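Local coordinates for protein putative polyketide cyclase (Acidithiobacillus ferrooxidans, PDB 3F9S) that is of unproven function but probably acts as a polyketide cyclase of the SnoaL-like type, at residues 44-49 against 57-62; 6-11 against 116-121. All blocks are in the same frame, centred on the assembly; numbering follows the deposited sequence. Where two conformers were deposited one is given.

Contact 1 of 2, residues 44-49 against 57-62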
loop_
_atom_site.group_PDB
_atom_site.type_symbol
_atom_site.label_atom_id
_atom_site.label_comp_id
_atom_site.label_asym_id
_atom_site.label_seq_id
_atom_site.Cartn_x
_atom_site.Cartn_y
_atom_site.Cartn_z
ATOM N N ASP A 44 5.682 -11.675 -0.844
ATOM C CA ASP A 44 5.543 -12.452 0.365
ATOM C C ASP A 44 5.525 -13.914 -0.049
ATOM O O ASP A 44 4.765 -14.285 -0.947
ATOM C CB ASP A 44 4.272 -12.115 1.131
ATOM C CG ASP A 44 4.296 -12.679 2.509
ATOM O OD1 ASP A 44 3.871 -13.828 2.628
ATOM O OD2 ASP A 44 4.834 -12.026 3.432
ATOM N N PRO A 45 6.368 -14.750 0.577
ATOM C CA PRO A 45 6.358 -16.174 0.234
ATOM C C PRO A 45 5.003 -16.873 0.403
ATOM O O PRO A 45 4.721 -17.835 -0.308
ATOM C CB PRO A 45 7.390 -16.771 1.189
ATOM C CG PRO A 45 8.227 -15.665 1.592
ATOM C CD PRO A 45 7.377 -14.450 1.610
ATOM N N TRP A 46 4.167 -16.356 1.300
ATOM C CA TRP A 46 2.832 -16.884 1.583
ATOM C C TRP A 46 1.722 -16.212 0.780
ATOM O O TRP A 46 0.545 -16.493 1.014
ATOM C CB TRP A 46 2.529 -16.747 3.087
ATOM C CG TRP A 46 3.439 -17.571 3.925
ATOM C CD1 TRP A 46 3.196 -18.836 4.349
ATOM C CD2 TRP A 46 4.754 -17.235 4.397
ATOM N NE1 TRP A 46 4.243 -19.299 5.081
ATOM C CE2 TRP A 46 5.222 -18.343 5.128
ATOM C CE3 TRP A 46 5.582 -16.107 4.280
ATOM C CZ2 TRP A 46 6.484 -18.365 5.745
ATOM C CZ3 TRP A 46 6.841 -16.135 4.892
ATOM C CH2 TRP A 46 7.267 -17.257 5.614
ATOM N N GLU A 47 2.062 -15.322 -0.151
ATOM C CA GLU A 47 1.039 -14.648 -0.932
ATOM C C GLU A 47 0.127 -15.649 -1.630
ATOM O O GLU A 47 0.584 -16.627 -2.205
ATOM C CB GLU A 47 1.631 -13.716 -1.962
ATOM C CG GLU A 47 0.597 -12.745 -2.502
ATOM C CD GLU A 47 1.185 -11.856 -3.539
ATOM O OE1 GLU A 47 1.989 -12.346 -4.358
ATOM O OE2 GLU A 47 0.822 -10.673 -3.532
ATOM N N GLY A 48 -1.172 -15.411 -1.502
ATOM C CA GLY A 48 -2.187 -16.266 -2.044
ATOM C C GLY A 48 -2.525 -17.462 -1.185
ATOM O O GLY A 48 -3.481 -18.152 -1.502
ATOM N N ARG A 49 -1.794 -17.701 -0.099
ATOM C CA ARG A 49 -2.006 -18.891 0.702
ATOM C C ARG A 49 -3.007 -18.657 1.811
ATOM O O ARG A 49 -3.100 -17.558 2.353
ATOM C CB ARG A 49 -0.713 -19.393 1.332
ATOM C CG ARG A 49 0.333 -19.871 0.339
ATOM C CD ARG A 49 1.466 -20.555 1.089
ATOM N NE ARG A 49 0.996 -21.716 1.854
ATOM C CZ ARG A 49 1.658 -22.335 2.837
ATOM N NH1 ARG A 49 2.870 -21.946 3.234
ATOM N NH2 ARG A 49 1.085 -23.377 3.446
ATOM N N LYS A 57 1.716 -18.082 12.423
ATOM C CA LYS A 57 2.801 -17.863 13.379
ATOM C C LYS A 57 4.152 -18.162 12.750
ATOM O O LYS A 57 5.101 -17.450 13.018
ATOM C CB LYS A 57 2.578 -18.653 14.662
ATOM C CG LYS A 57 1.476 -18.059 15.490
ATOM C CD LYS A 57 1.334 -18.685 16.857
ATOM C CE LYS A 57 0.662 -19.996 16.867
ATOM N NZ LYS A 57 0.323 -20.378 18.291
ATOM N N GLU A 58 4.227 -19.179 11.890
ATOM C CA GLU A 58 5.477 -19.479 11.194
ATOM C C GLU A 58 5.877 -18.323 10.302
ATOM O O GLU A 58 7.042 -17.945 10.278
ATOM C CB GLU A 58 5.406 -20.780 10.387
ATOM C CG GLU A 58 5.251 -22.014 11.244
ATOM C CD GLU A 58 6.351 -22.230 12.254
ATOM O OE1 GLU A 58 7.513 -21.856 11.994
ATOM O OE2 GLU A 58 6.044 -22.828 13.302
ATOM N N ARG A 59 4.906 -17.715 9.632
ATOM C CA ARG A 59 5.201 -16.573 8.792
ATOM C C ARG A 59 5.692 -15.412 9.642
ATOM O O ARG A 59 6.644 -14.739 9.260
ATOM C CB ARG A 59 4.000 -16.210 7.954
ATOM C CG ARG A 59 4.108 -14.897 7.244
ATOM C CD ARG A 59 2.946 -14.752 6.352
ATOM N NE ARG A 59 2.994 -13.459 5.679
ATOM C CZ ARG A 59 2.657 -12.304 6.240
ATOM N NH1 ARG A 59 2.219 -12.225 7.486
ATOM N NH2 ARG A 59 2.738 -11.193 5.523
ATOM N N VAL A 60 5.057 -15.185 10.786
ATOM C CA VAL A 60 5.524 -14.122 11.684
ATOM C C VAL A 60 6.968 -14.381 12.080
ATOM O O VAL A 60 7.798 -13.476 12.006
ATOM C CB VAL A 60 4.697 -13.975 12.955
ATOM C CG1 VAL A 60 5.220 -12.745 13.756
ATOM C CG2 VAL A 60 3.232 -13.793 12.623
ATOM N N LYS A 61 7.271 -15.621 12.441
ATOM C CA LYS A 61 8.625 -15.981 12.856
ATOM C C LYS A 61 9.649 -15.667 11.766
ATOM O O LYS A 61 10.718 -15.146 12.069
ATOM C CB LYS A 61 8.728 -17.446 13.257
ATOM C CG LYS A 61 7.944 -17.834 14.512
ATOM C CD LYS A 61 8.036 -19.351 14.709
ATOM C CE LYS A 61 6.936 -19.891 15.593
ATOM N NZ LYS A 61 7.052 -21.384 15.707
ATOM N N THR A 62 9.310 -15.978 10.515
ATOM C CA THR A 62 10.221 -15.726 9.390
ATOM C C THR A 62 10.430 -14.244 9.150
ATOM O O THR A 62 11.561 -13.790 9.047
ATOM C CB THR A 62 9.704 -16.382 8.116
ATOM O OG1 THR A 62 9.913 -17.774 8.273
ATOM C CG2 THR A 62 10.479 -15.954 6.883
#

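Contact 2 of 2, residues 6-11 against 116-121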
loop_
_atom_site.group_PDB
_atom_site.type_symbol
_atom_site.label_atom_id
_atom_site.label_comp_id
_atom_site.label_asym_id
_atom_site.label_seq_id
_atom_site.Cartn_x
_atom_site.Cartn_y
_atom_site.Cartn_z
ATOM N N SER A 6 -17.014 -3.561 17.384
ATOM C CA SER A 6 -16.770 -2.161 17.749
ATOM C C SER A 6 -15.305 -1.844 18.078
ATOM O O SER A 6 -14.905 -0.683 18.064
ATOM C CB SER A 6 -17.620 -1.785 18.966
ATOM O OG SER A 6 -17.241 -2.525 20.108
ATOM N N LYS A 7 -14.522 -2.868 18.405
ATOM C CA LYS A 7 -13.136 -2.696 18.809
ATOM C C LYS A 7 -12.084 -3.044 17.769
ATOM O O LYS A 7 -10.916 -3.157 18.113
ATOM C CB LYS A 7 -12.913 -3.451 20.126
ATOM C CG LYS A 7 -13.726 -2.804 21.239
ATOM C CD LYS A 7 -13.382 -3.303 22.622
ATOM C CE LYS A 7 -14.178 -2.500 23.675
ATOM N NZ LYS A 7 -13.944 -1.034 23.633
ATOM N N ALA A 8 -12.488 -3.182 16.508
ATOM C CA ALA A 8 -11.571 -3.553 15.425
ATOM C C ALA A 8 -10.290 -2.728 15.405
ATOM O O ALA A 8 -9.184 -3.276 15.305
ATOM C CB ALA A 8 -12.290 -3.448 14.055
ATOM N N LYS A 9 -10.417 -1.409 15.518
ATOM C CA LYS A 9 -9.204 -0.559 15.468
ATOM C C LYS A 9 -8.258 -0.800 16.649
ATOM O O LYS A 9 -7.022 -0.884 16.470
ATOM C CB LYS A 9 -9.559 0.918 15.382
ATOM C CG LYS A 9 -10.151 1.249 14.026
ATOM C CD LYS A 9 -10.357 2.723 13.909
ATOM C CE LYS A 9 -11.041 3.124 12.611
ATOM N NZ LYS A 9 -11.107 4.602 12.460
ATOM N N GLU A 10 -8.856 -0.920 17.832
ATOM C CA GLU A 10 -8.092 -1.187 19.051
ATOM C C GLU A 10 -7.426 -2.560 18.929
ATOM O O GLU A 10 -6.271 -2.721 19.305
ATOM C CB GLU A 10 -8.984 -1.053 20.292
ATOM C CG GLU A 10 -9.322 0.416 20.607
ATOM C CD GLU A 10 -10.568 0.616 21.468
ATOM O OE1 GLU A 10 -11.683 0.297 21.002
ATOM O OE2 GLU A 10 -10.451 1.156 22.589
ATOM N N ILE A 11 -8.156 -3.524 18.381
ATOM C CA ILE A 11 -7.644 -4.880 18.173
ATOM C C ILE A 11 -6.423 -4.870 17.259
ATOM O O ILE A 11 -5.395 -5.442 17.613
ATOM C CB ILE A 11 -8.734 -5.809 17.621
ATOM C CG1 ILE A 11 -9.754 -6.116 18.712
ATOM C CG2 ILE A 11 -8.126 -7.114 17.068
ATOM C CD1 ILE A 11 -11.036 -6.615 18.158
ATOM N N TYR A 116 -6.915 -5.174 6.514
ATOM C CA TYR A 116 -7.122 -6.330 7.364
ATOM C C TYR A 116 -8.578 -6.637 7.315
ATOM O O TYR A 116 -9.375 -5.732 7.460
ATOM C CB TYR A 116 -6.727 -6.049 8.806
ATOM C CG TYR A 116 -5.302 -6.358 9.052
ATOM C CD1 TYR A 116 -4.896 -7.697 9.104
ATOM C CD2 TYR A 116 -4.354 -5.365 9.215
ATOM C CE1 TYR A 116 -3.598 -8.036 9.318
ATOM C CE2 TYR A 116 -3.025 -5.694 9.431
ATOM C CZ TYR A 116 -2.661 -7.034 9.472
ATOM O OH TYR A 116 -1.371 -7.418 9.703
ATOM N N TYR A 117 -8.890 -7.906 7.081
ATOM C CA TYR A 117 -10.249 -8.377 7.037
ATOM C C TYR A 117 -10.525 -9.071 8.342
ATOM O O TYR A 117 -9.678 -9.823 8.840
ATOM C CB TYR A 117 -10.425 -9.322 5.854
ATOM C CG TYR A 117 -10.382 -8.548 4.581
ATOM C CD1 TYR A 117 -11.524 -7.877 4.160
ATOM C CD2 TYR A 117 -9.205 -8.419 3.823
ATOM C CE1 TYR A 117 -11.532 -7.133 3.001
ATOM C CE2 TYR A 117 -9.211 -7.658 2.639
ATOM C CZ TYR A 117 -10.376 -7.025 2.254
ATOM O OH TYR A 117 -10.488 -6.276 1.107
ATOM N N PHE A 118 -11.753 -8.878 8.820
ATOM C CA PHE A 118 -12.180 -9.374 10.104
ATOM C C PHE A 118 -13.339 -10.323 10.024
ATOM O O PHE A 118 -14.157 -10.270 9.111
ATOM C CB PHE A 118 -12.652 -8.227 10.980
ATOM C CG PHE A 118 -11.563 -7.409 11.536
ATOM C CD1 PHE A 118 -10.925 -6.454 10.743
ATOM C CD2 PHE A 118 -11.192 -7.548 12.873
ATOM C CE1 PHE A 118 -9.922 -5.669 11.279
ATOM C CE2 PHE A 118 -10.198 -6.768 13.406
ATOM C CZ PHE A 118 -9.564 -5.823 12.606
ATOM N N ASP A 119 -13.363 -11.211 11.000
ATOM C CA ASP A 119 -14.516 -12.066 11.255
ATOM C C ASP A 119 -14.636 -11.868 12.759
ATOM O O ASP A 119 -13.906 -12.506 13.514
ATOM C CB ASP A 119 -14.227 -13.499 10.838
ATOM C CG ASP A 119 -15.386 -14.442 11.077
ATOM O OD1 ASP A 119 -16.369 -14.070 11.731
ATOM O OD2 ASP A 119 -15.293 -15.598 10.622
ATOM N N GLY A 120 -15.521 -10.956 13.178
ATOM C CA GLY A 120 -15.618 -10.586 14.583
ATOM C C GLY A 120 -14.331 -9.880 14.974
ATOM O O GLY A 120 -13.892 -8.966 14.289
ATOM N N ASN A 121 -13.703 -10.341 16.051
ATOM C CA ASN A 121 -12.438 -9.793 16.524
ATOM C C ASN A 121 -11.214 -10.442 15.906
ATOM O O ASN A 121 -10.117 -10.084 16.294
ATOM C CB ASN A 121 -12.326 -9.923 18.046
ATOM C CG ASN A 121 -13.208 -8.964 18.779
ATOM O OD1 ASN A 121 -13.929 -8.178 18.167
ATOM N ND2 ASN A 121 -13.119 -8.979 20.086
#

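Contact 1 of 2, residues 44-49 against 57-62
Asp44 and Arg59 form a side-on salt bridge with one nitrogen to each carboxylate oxygen. The straighter bond runs from Arg59 NE to Asp44 OD1 (3.2 Å, 169° at the hydrogen), in the guanidinium plane and on the syn side of the oxygen, though tilted from the carboxylate plane. Arg59 NH2 reaches Asp44 OD2 at 3.1 Å, from farther above that plane and along a more bent path, consistent with the 43° between the two flat groups. Arg59 NH2 also pairs with Asp41, so the buried guanidinium is held by two acids; NH1 bonds a glycerol, probably from the crystallisation liquor.

Asp44 OD1 has a second donor, Trp46 N at 2.9 Å, which arrives from the opposite face of the carboxylate plane. This bond closes an Asx turn and, together with the arginine, fixes the rotation of the acid.

The apolar half of the contact is the Trp46 indole lying against the arginine stem. With CG anti to the backbone N (chi1 169°), Arg59 runs extended from CG to NE along one indole face. Its CB sits 3.7 Å from the centroid of the six-membered ring in a CH-pi contact, and its CG is 3.5 Å from Trp46 CE3. Pro45 CB covers the other face toward the rim. One turn along the helix, Thr62 CB meets Trp46 CH2 at 3.6 Å.

With an alanine in place of Arg59, only CB would remain over the indole; the cover from CG and CD would be lost, and Asp44 and Asp41 would probably be left without their shared positive mate.

The Asx turn, overlapping a type I turn from Asp44 to Glu47, thus docks the loop between strands 36-40 and 50-51 onto helix 53-66 of this NTF2-like alpha+beta fold.

Contact 2 of 2, residues 6-11 against 116-121
Ile11 N donates to Lys7 O at 2.8 Å, the first-turn bond of helix 8-21; the side chain of Ile11 points toward Phe118 and Asn121. Lys7 holds the N-cap position. The contact sets the start of this helix against the last part of the strand that carries Phe118, within the helix-on-curved-sheet packing of the NTF2-like fold.

Phe118 is the buried centre. Ala8 CB lies over one ring face, offset toward the rim, in a CH-pi contact 4.1 Å from the centroid. The same residue also brings its carbonyl up to the ring, with Ala8 O 3.7 Å from Phe118 CZ. Ile11 CG2 comes instead to the ring edge, 4.2 Å from Phe118 CE2. Leu12, Val84 and Leu123 pack against the phenyl group as well, so it bridges the helix and two neighbouring strands.

Nearer solvent, Asn121 sits just past the corner that the chain turns at Asp119. Its OD1 accepts a hydrogen bond from Ser5 OG, tying the turn to the residues that lead into the helix. Ile11 CG1 stands anti to the carbonyl carbon (chi1 -72°) and leads CD1 out over the carboxamide of Asn121; the two side chains cross at about a right angle, with Ile11 CD1 a close 3.3 Å from Asn121 CG.

In the fold
From the N terminus, the chain enters helix 8-21 through 6-11, the first half of contact 2, whose partner 116-121 arrives after helix 53-66 and two long strands, on the third. Contact 2 closes a loop of 104 intervening residues. Contact 1 is nested inside it: 44-49, following strand 36-40, meets 57-62 after seven residues that include strand 50-51 and the start of helix 53-66. Contact 1 and contact 2 have their centres about 21 Å apart and do not touch. Contact 2 ties the N-terminal helix to the sheet, whereas contact 1 fixes an edge loop to the second long helix. Trp20 and Val19, farther along helix 8-21, pack on that helix and connect the two regions.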